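Local structure of salmonella typhimurium DB7155 bacteriophage DET7 tailspike (Bacteriophage, 2V5I) at residues 269-274 and 302-307; 293-298 and 313-318. The protein serves as the receptor-binding tailspike of phage Det7, binding the O-antigen of its Salmonella host and hydrolysing it. One frame throughout, in Å; residues are numbered along the deposited sequence. Where two conformers were deposited one is given.

Contact 1: residues 269-274 and 302-307; sequences TARNYN and PDRPGD
Asp307 spreads its carboxylate between Thr269 and Tyr273. Thr269 OG1 donates to Asp307 OD2 at 2.7 Å, on the anti lone pair. Tyr273 OH, meeting the aspartate tip to tip, donates to Asp307 OD1 at 2.6 Å, from the syn side and 21° out of the carboxylate plane. Thr269 OG1 lies anti to its backbone N (chi1 -169°), which carries it to Asp307 OD2. Thr269 CG2 packs 3.6 Å from Gly306 O. The Arg271 side chain passes obliquely across the carboxylate, with CD 3.4 Å from Asp307 OD2. Arg304 CD sits over the centre of one face of the Arg271 guanidinium, 3.6 Å from Arg271 CZ, the guanidinium planes 88° apart.

The contact joins the end of strand 268-269 and the connection after it to the long loop before strand 323-330, on the parallel beta-helix of a P22-like tailspike. Arg304 to Asp307 form a type II turn.

Thr269 OG1 accepts from Arg271 N, making an ST turn, and from Arg271 NH1 at 3.1 Å. Waters link Arg271 NH1 to Pro305 O and Arg271 NH2 to Asp303 O. Asp295 forms salt bridges with both arginines, which probably offsets their like charges. Arg304 NH1 bonds Leu308 O and Tyr313 O.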
ATOM      1  N   THR A 269     -29.032  11.202 -17.118  1.00 10.94           N
ATOM      2  CA  THR A 269     -27.656  10.974 -16.728  1.00  9.66           C
ATOM      3  C   THR A 269     -27.366   9.494 -16.471  1.00  8.56           C
ATOM      4  O   THR A 269     -28.201   8.775 -15.952  1.00  9.27           O
ATOM      5  CB  THR A 269     -27.314  11.777 -15.438  1.00  7.55           C
ATOM      6  OG1 THR A 269     -25.904  11.747 -15.222  1.00 10.36           O
ATOM      7  CG2 THR A 269     -27.995  11.249 -14.184  1.00 12.60           C
ATOM      8  N   ALA A 270     -26.130   9.091 -16.806  1.00  8.45           N
ATOM      9  CA  ALA A 270     -25.591   7.751 -16.529  1.00 10.27           C
ATOM     10  C   ALA A 270     -24.400   7.824 -15.559  1.00  7.98           C
ATOM     11  O   ALA A 270     -23.725   6.821 -15.304  1.00  8.05           O
ATOM     12  CB  ALA A 270     -25.132   7.099 -17.814  1.00  9.78           C
ATOM     13  N   ARG A 271     -24.196   9.004 -14.955  1.00  6.87           N
ATOM     14  CA  ARG A 271     -23.059   9.299 -14.148  1.00  6.25           C
ATOM     15  C   ARG A 271     -23.130   8.593 -12.763  1.00  6.65           C
ATOM     16  O   ARG A 271     -24.166   8.066 -12.393  1.00  8.97           O
ATOM     17  CB  ARG A 271     -22.848  10.798 -13.977  1.00  7.57           C
ATOM     18  CG  ARG A 271     -22.616  11.553 -15.302  1.00  7.70           C
ATOM     19  CD  ARG A 271     -22.618  13.021 -15.031  1.00  9.48           C
ATOM     20  NE  ARG A 271     -22.311  13.828 -16.200  1.00 10.05           N
ATOM     21  CZ  ARG A 271     -23.191  14.149 -17.145  1.00 13.55           C
ATOM     22  NH1 ARG A 271     -24.468  13.759 -17.054  1.00 11.20           N
ATOM     23  NH2 ARG A 271     -22.795  14.899 -18.188  1.00 12.20           N
ATOM     24  N   ASN A 272     -22.019   8.662 -12.006  1.00  7.18           N
ATOM     25  CA  ASN A 272     -21.907   7.904 -10.764  1.00  7.77           C
ATOM     26  C   ASN A 272     -21.172   8.776  -9.737  1.00  7.53           C
ATOM     27  O   ASN A 272     -20.284   9.544 -10.091  1.00  9.08           O
ATOM     28  CB  ASN A 272     -21.112   6.637 -10.985  1.00  8.55           C
ATOM     29  CG  ASN A 272     -21.726   5.782 -12.048  1.00  7.64           C
ATOM     30  OD1 ASN A 272     -22.610   4.993 -11.768  1.00  9.56           O
ATOM     31  ND2 ASN A 272     -21.288   5.996 -13.296  1.00  7.93           N
ATOM     32  N   TYR A 273     -21.449   8.507  -8.462  1.00  8.50           N
ATOM     33  CA  TYR A 273     -20.865   9.271  -7.362  1.00  6.25           C
ATOM     34  C   TYR A 273     -20.546   8.320  -6.186  1.00  5.58           C
ATOM     35  O   TYR A 273     -21.282   7.374  -5.989  1.00  6.85           O
ATOM     36  CB  TYR A 273     -21.870  10.284  -6.854  1.00  8.46           C
ATOM     37  CG  TYR A 273     -22.182  11.448  -7.799  1.00  8.49           C
ATOM     38  CD1 TYR A 273     -23.141  11.309  -8.771  1.00  8.46           C
ATOM     39  CD2 TYR A 273     -21.518  12.635  -7.661  1.00 10.41           C
ATOM     40  CE1 TYR A 273     -23.438  12.396  -9.659  1.00  9.73           C
ATOM     41  CE2 TYR A 273     -21.772  13.692  -8.509  1.00  8.04           C
ATOM     42  CZ  TYR A 273     -22.769  13.556  -9.481  1.00 11.40           C
ATOM     43  OH  TYR A 273     -22.996  14.616 -10.323  1.00 11.97           O
ATOM     44  N   ASN A 274     -19.457   8.613  -5.462  1.00  7.50           N
ATOM     45  CA  ASN A 274     -19.248   8.005  -4.135  1.00  7.36           C
ATOM     46  C   ASN A 274     -19.148   6.497  -4.206  1.00  6.83           C
ATOM     47  O   ASN A 274     -19.685   5.789  -3.330  1.00  9.26           O
ATOM     48  CB  ASN A 274     -20.413   8.402  -3.211  1.00  8.55           C
ATOM     49  CG  ASN A 274     -20.454   9.889  -2.887  1.00 10.53           C
ATOM     50  OD1 ASN A 274     -19.452  10.504  -2.433  1.00 12.25           O
ATOM     51  ND2 ASN A 274     -21.667  10.483  -3.042  1.00 10.25           N
ATOM     52  N   PRO A 302     -25.060  20.667 -23.765  1.00 19.15           N
ATOM     53  CA  PRO A 302     -24.588  21.804 -22.959  1.00 19.28           C
ATOM     54  C   PRO A 302     -24.927  21.747 -21.479  1.00 19.16           C
ATOM     55  O   PRO A 302     -24.439  22.596 -20.709  1.00 17.80           O
ATOM     56  CB  PRO A 302     -25.321  22.985 -23.602  1.00 20.80           C
ATOM     57  CG  PRO A 302     -26.608  22.434 -24.031  1.00 20.34           C
ATOM     58  CD  PRO A 302     -26.322  20.996 -24.465  1.00 21.97           C
ATOM     59  N   ASP A 303     -25.721  20.757 -21.072  1.00 16.53           N
ATOM     60  CA  ASP A 303     -26.166  20.636 -19.699  1.00 15.91           C
ATOM     61  C   ASP A 303     -26.125  19.161 -19.279  1.00 14.09           C
ATOM     62  O   ASP A 303     -25.599  18.340 -20.041  1.00 15.19           O
ATOM     63  CB  ASP A 303     -27.661  21.061 -19.769  0.50 18.44           C
ATOM     64  CG  ASP A 303     -28.558  20.157 -20.763  0.50 19.11           C
ATOM     65  OD1 ASP A 303     -28.149  19.630 -21.852  0.50 12.16           O
ATOM     66  OD2 ASP A 303     -29.762  20.002 -20.463  0.50 28.06           O
ATOM     67  N   ARG A 304     -26.694  18.833 -18.123  1.00 13.88           N
ATOM     68  CA  ARG A 304     -26.749  17.475 -17.608  1.00 13.03           C
ATOM     69  C   ARG A 304     -28.155  17.130 -17.192  1.00 12.75           C
ATOM     70  O   ARG A 304     -28.494  17.236 -16.018  1.00 14.06           O
ATOM     71  CB  ARG A 304     -25.874  17.376 -16.355  1.00 11.71           C
ATOM     72  CG  ARG A 304     -24.401  17.702 -16.585  1.00 14.10           C
ATOM     73  CD  ARG A 304     -23.541  17.226 -15.400  1.00 11.70           C
ATOM     74  NE  ARG A 304     -22.151  17.637 -15.473  1.00 11.06           N
ATOM     75  CZ  ARG A 304     -21.677  18.778 -14.947  1.00  9.11           C
ATOM     76  NH1 ARG A 304     -22.508  19.629 -14.392  1.00 11.73           N
ATOM     77  NH2 ARG A 304     -20.390  19.076 -14.975  1.00  9.74           N
ATOM     78  N   PRO A 305     -28.956  16.635 -18.129  1.00 12.50           N
ATOM     79  CA  PRO A 305     -30.315  16.242 -17.746  1.00 14.72           C
ATOM     80  C   PRO A 305     -30.281  15.159 -16.660  1.00 13.41           C
ATOM     81  O   PRO A 305     -29.622  14.152 -16.842  1.00 14.21           O
ATOM     82  CB  PRO A 305     -30.937  15.701 -19.031  1.00 14.97           C
ATOM     83  CG  PRO A 305     -30.004  16.049 -20.136  1.00 20.80           C
ATOM     84  CD  PRO A 305     -28.665  16.497 -19.568  1.00 15.70           C
ATOM     85  N   GLY A 306     -31.007  15.403 -15.571  1.00 12.95           N
ATOM     86  CA  GLY A 306     -31.124  14.449 -14.454  1.00 13.08           C
ATOM     87  C   GLY A 306     -29.966  14.526 -13.442  1.00 13.90           C
ATOM     88  O   GLY A 306     -29.896  13.722 -12.476  1.00 12.71           O
ATOM     89  N   ASP A 307     -29.049  15.461 -13.628  1.00 14.39           N
ATOM     90  CA  ASP A 307     -27.839  15.539 -12.790  1.00 12.88           C
ATOM     91  C   ASP A 307     -27.599  16.988 -12.332  1.00 13.59           C
ATOM     92  O   ASP A 307     -28.454  17.885 -12.541  1.00 15.25           O
ATOM     93  CB  ASP A 307     -26.642  14.955 -13.536  1.00 12.18           C
ATOM     94  CG  ASP A 307     -25.668  14.184 -12.608  1.00 16.40           C
ATOM     95  OD1 ASP A 307     -25.280  14.777 -11.591  1.00 15.27           O
ATOM     96  OD2 ASP A 307     -25.239  13.042 -12.927  1.00 12.36           O
TER
HETATM   97  O   HOH W   1     -27.120  14.034 -18.097  1.00 16.66           O
HETATM   98  O   HOH W   2     -24.734  15.846 -20.018  1.00 20.20           O

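Contact 2: residues 293-298 and 313-318; sequences GSDPGM and YPFHQL
Asp295 points its carboxylate into the turn formed by Pro314 to Gln317. Its CG stands anti to the carbonyl carbon, beside the backbone N (chi1 -71°), which brings the carboxylate to the turn. The direct hydrogen bond between the segments is His316 N to Asp295 OD2, 2.8 Å long and nearly straight at 168°. The amide meets OD2 on the anti side, tilted out of the carboxylate plane. The turn is of type II, closed by Gln317 N to Pro314 O. His316 takes its third position, with positive phi. Both segments lie in the one long loop between strands 290-291 and 323-330, on the beta-helix of a P22-like tailspike.

Two waters add bridges. Water 3 donates to Asp295 OD2 and accepts from Leu318 N at 3.0 Å. Water 4 lies in the plane of the His316 ring, at its edge. It joins His316 NE2 to Gly297 O, to which it donates at 2.6 Å.

Phe315 turns its ring edge to the carboxylate, with CD1 3.7 Å from Asp295 CG; the planes are 77° apart. Leu318 CD1 makes a van der Waals contact with Ser294 CB at 3.7 Å and lies 3.9 Å from Asp295 OD1. The His316 side chain starts away from the other segment, but its ring turns back. Its CE1 comes close to Asp295 O, at 3.2 Å and oblique to the ring.

His316 ND1 bonds Asp340 OD2 and its ring stacks on His362, while Asp340 also receives the backbone N of Ser294 and of Asp295, and Ser294 OG bonds Asn320.

The amide, the water and the arginines Arg271 and Arg304 around this buried carboxylate would favour its ionised form and probably a low pKa.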
ATOM      1  N   GLY A 293     -14.000   9.033 -14.892  1.00 12.63           N
ATOM      2  CA  GLY A 293     -14.561  10.329 -15.175  1.00 11.77           C
ATOM      3  C   GLY A 293     -16.067  10.341 -15.191  1.00 10.25           C
ATOM      4  O   GLY A 293     -16.697   9.318 -15.312  1.00 10.25           O
ATOM      5  N   SER A 294     -16.658  11.538 -15.153  1.00 10.00           N
ATOM      6  CA  SER A 294     -18.092  11.696 -15.155  1.00  8.85           C
ATOM      7  C   SER A 294     -18.620  12.388 -16.423  1.00 11.33           C
ATOM      8  O   SER A 294     -19.751  12.150 -16.835  1.00 12.47           O
ATOM      9  CB  SER A 294     -18.466  12.586 -13.981  1.00  9.92           C
ATOM     10  OG  SER A 294     -18.214  11.946 -12.731  1.00 12.80           O
ATOM     11  N   ASP A 295     -17.833  13.305 -16.977  1.00 11.28           N
ATOM     12  CA  ASP A 295     -18.247  14.071 -18.121  1.00 10.54           C
ATOM     13  C   ASP A 295     -17.513  13.645 -19.394  1.00 11.19           C
ATOM     14  O   ASP A 295     -16.290  13.500 -19.372  1.00 14.11           O
ATOM     15  CB  ASP A 295     -18.085  15.599 -17.845  1.00  9.36           C
ATOM     16  CG  ASP A 295     -19.070  16.156 -16.863  1.00 11.05           C
ATOM     17  OD1 ASP A 295     -20.293  15.846 -16.909  1.00 10.50           O
ATOM     18  OD2 ASP A 295     -18.608  16.946 -15.955  1.00 10.77           O
ATOM     19  N   PRO A 296     -18.231  13.490 -20.509  1.00 13.31           N
ATOM     20  CA  PRO A 296     -17.562  13.008 -21.729  1.00 15.31           C
ATOM     21  C   PRO A 296     -16.718  14.058 -22.428  1.00 16.83           C
ATOM     22  O   PRO A 296     -17.074  15.256 -22.439  1.00 18.54           O
ATOM     23  CB  PRO A 296     -18.713  12.644 -22.652  1.00 15.91           C
ATOM     24  CG  PRO A 296     -19.809  13.446 -22.224  1.00 15.83           C
ATOM     25  CD  PRO A 296     -19.661  13.745 -20.734  1.00 13.11           C
ATOM     26  N   GLY A 297     -15.645  13.586 -23.035  1.00 19.50           N
ATOM     27  CA  GLY A 297     -14.702  14.464 -23.710  1.00 20.18           C
ATOM     28  C   GLY A 297     -15.337  15.240 -24.850  1.00 20.85           C
ATOM     29  O   GLY A 297     -15.114  16.439 -24.968  1.00 20.19           O
ATOM     30  N   MET A 298     -16.155  14.588 -25.670  1.00 22.03           N
ATOM     31  CA  MET A 298     -16.725  15.277 -26.855  1.00 24.39           C
ATOM     32  C   MET A 298     -17.838  16.289 -26.562  1.00 24.40           C
ATOM     33  O   MET A 298     -18.229  17.055 -27.454  1.00 26.88           O
ATOM     34  CB  MET A 298     -17.200  14.262 -27.919  1.00 24.54           C
ATOM     35  CG  MET A 298     -17.002  14.742 -29.429  1.00 31.58           C
ATOM     36  SD  MET A 298     -15.278  14.807 -29.948  1.00 35.07           S
ATOM     37  CE  MET A 298     -14.972  13.332 -30.911  1.00 37.84           C
ATOM     38  N   TYR A 313     -21.582  23.238 -11.397  1.00 15.76           N
ATOM     39  CA  TYR A 313     -20.271  22.608 -11.630  1.00 13.77           C
ATOM     40  C   TYR A 313     -20.040  22.567 -13.126  1.00 13.01           C
ATOM     41  O   TYR A 313     -20.742  21.815 -13.832  1.00 13.48           O
ATOM     42  CB  TYR A 313     -20.233  21.166 -11.125  1.00 13.07           C
ATOM     43  CG  TYR A 313     -20.280  21.085  -9.619  1.00 14.31           C
ATOM     44  CD1 TYR A 313     -19.151  21.392  -8.859  1.00 16.61           C
ATOM     45  CD2 TYR A 313     -21.448  20.802  -8.980  1.00 16.05           C
ATOM     46  CE1 TYR A 313     -19.198  21.335  -7.482  1.00 19.40           C
ATOM     47  CE2 TYR A 313     -21.522  20.790  -7.589  1.00 20.30           C
ATOM     48  CZ  TYR A 313     -20.388  21.056  -6.860  1.00 18.37           C
ATOM     49  OH  TYR A 313     -20.462  21.014  -5.486  1.00 23.88           O
ATOM     50  N   PRO A 314     -19.020  23.286 -13.635  1.00 14.33           N
ATOM     51  CA  PRO A 314     -18.627  23.151 -15.033  1.00 12.54           C
ATOM     52  C   PRO A 314     -18.255  21.715 -15.440  1.00 12.13           C
ATOM     53  O   PRO A 314     -17.977  20.854 -14.581  1.00 11.20           O
ATOM     54  CB  PRO A 314     -17.391  24.042 -15.161  1.00 14.55           C
ATOM     55  CG  PRO A 314     -17.477  24.984 -14.013  1.00 16.69           C
ATOM     56  CD  PRO A 314     -18.172  24.261 -12.933  1.00 15.66           C
ATOM     57  N   PHE A 315     -18.256  21.454 -16.729  1.00 12.90           N
ATOM     58  CA  PHE A 315     -17.879  20.149 -17.213  1.00 11.90           C
ATOM     59  C   PHE A 315     -16.458  19.804 -16.709  1.00 11.84           C
ATOM     60  O   PHE A 315     -15.565  20.661 -16.661  1.00 12.36           O
ATOM     61  CB  PHE A 315     -17.946  20.022 -18.737  1.00 12.45           C
ATOM     62  CG  PHE A 315     -19.357  19.983 -19.288  1.00 13.58           C
ATOM     63  CD1 PHE A 315     -20.306  19.121 -18.765  1.00 17.16           C
ATOM     64  CD2 PHE A 315     -19.711  20.768 -20.368  1.00 20.85           C
ATOM     65  CE1 PHE A 315     -21.595  19.042 -19.283  1.00 15.71           C
ATOM     66  CE2 PHE A 315     -21.044  20.702 -20.910  1.00 18.75           C
ATOM     67  CZ  PHE A 315     -21.951  19.855 -20.386  1.00 18.30           C
ATOM     68  N   HIS A 316     -16.340  18.559 -16.240  1.00 11.89           N
ATOM     69  CA  HIS A 316     -15.117  18.002 -15.685  1.00 10.51           C
ATOM     70  C   HIS A 316     -14.870  18.438 -14.222  1.00 10.63           C
ATOM     71  O   HIS A 316     -13.810  18.158 -13.680  1.00 11.67           O
ATOM     72  CB  HIS A 316     -13.893  18.217 -16.581  1.00 10.63           C
ATOM     73  CG  HIS A 316     -14.047  17.612 -17.943  1.00 12.82           C
ATOM     74  ND1 HIS A 316     -14.271  16.269 -18.152  1.00 14.04           N
ATOM     75  CD2 HIS A 316     -14.013  18.185 -19.166  1.00 14.15           C
ATOM     76  CE1 HIS A 316     -14.362  16.044 -19.456  1.00 18.25           C
ATOM     77  NE2 HIS A 316     -14.210  17.196 -20.097  1.00 16.64           N
ATOM     78  N   GLN A 317     -15.847  19.109 -13.616  1.00  9.80           N
ATOM     79  CA  GLN A 317     -15.710  19.603 -12.228  1.00 10.05           C
ATOM     80  C   GLN A 317     -16.747  19.003 -11.240  1.00  9.89           C
ATOM     81  O   GLN A 317     -16.945  19.548 -10.162  1.00 10.01           O
ATOM     82  CB  GLN A 317     -15.705  21.148 -12.192  1.00 11.86           C
ATOM     83  CG  GLN A 317     -14.598  21.702 -13.053  1.00 12.41           C
ATOM     84  CD  GLN A 317     -14.304  23.151 -12.799  1.00 20.70           C
ATOM     85  OE1 GLN A 317     -14.569  23.672 -11.721  1.00 22.33           O
ATOM     86  NE2 GLN A 317     -13.747  23.817 -13.807  1.00 20.41           N
ATOM     87  N   LEU A 318     -17.421  17.912 -11.591  1.00  9.44           N
ATOM     88  CA  LEU A 318     -18.368  17.305 -10.654  1.00  9.77           C
ATOM     89  C   LEU A 318     -17.679  16.771  -9.405  1.00 10.52           C
ATOM     90  O   LEU A 318     -16.556  16.259  -9.494  1.00  8.06           O
ATOM     91  CB  LEU A 318     -19.181  16.200 -11.295  1.00  9.43           C
ATOM     92  CG  LEU A 318     -20.242  16.662 -12.318  1.00  8.40           C
ATOM     93  CD1 LEU A 318     -20.734  15.420 -13.084  1.00 10.72           C
ATOM     94  CD2 LEU A 318     -21.390  17.425 -11.703  1.00 10.20           C
TER
HETATM   95  O   HOH W   3     -16.988  16.004 -13.846  1.00 12.85           O
HETATM   96  O   HOH W   4     -14.426  17.990 -22.965  1.00 32.87           O

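In the fold
From the N terminus, the chain first passes 269-274, which leads from strand 268-269 to strand 276-278. After strand 290-291 it enters the long loop that ends at strand 323-330. This loop holds 293-298, 302-307 and 313-318. Contact 1 joins 302-307 back to the earlier connection at 269-274. Contact 2 closes 293-298 onto 313-318 within the long loop. The order of segments alternates, so the two contacts cross. Their centres are about 9 Å apart. The two contacts touch through charged side chains, tying the long loop to the preceding connection on the beta-helix.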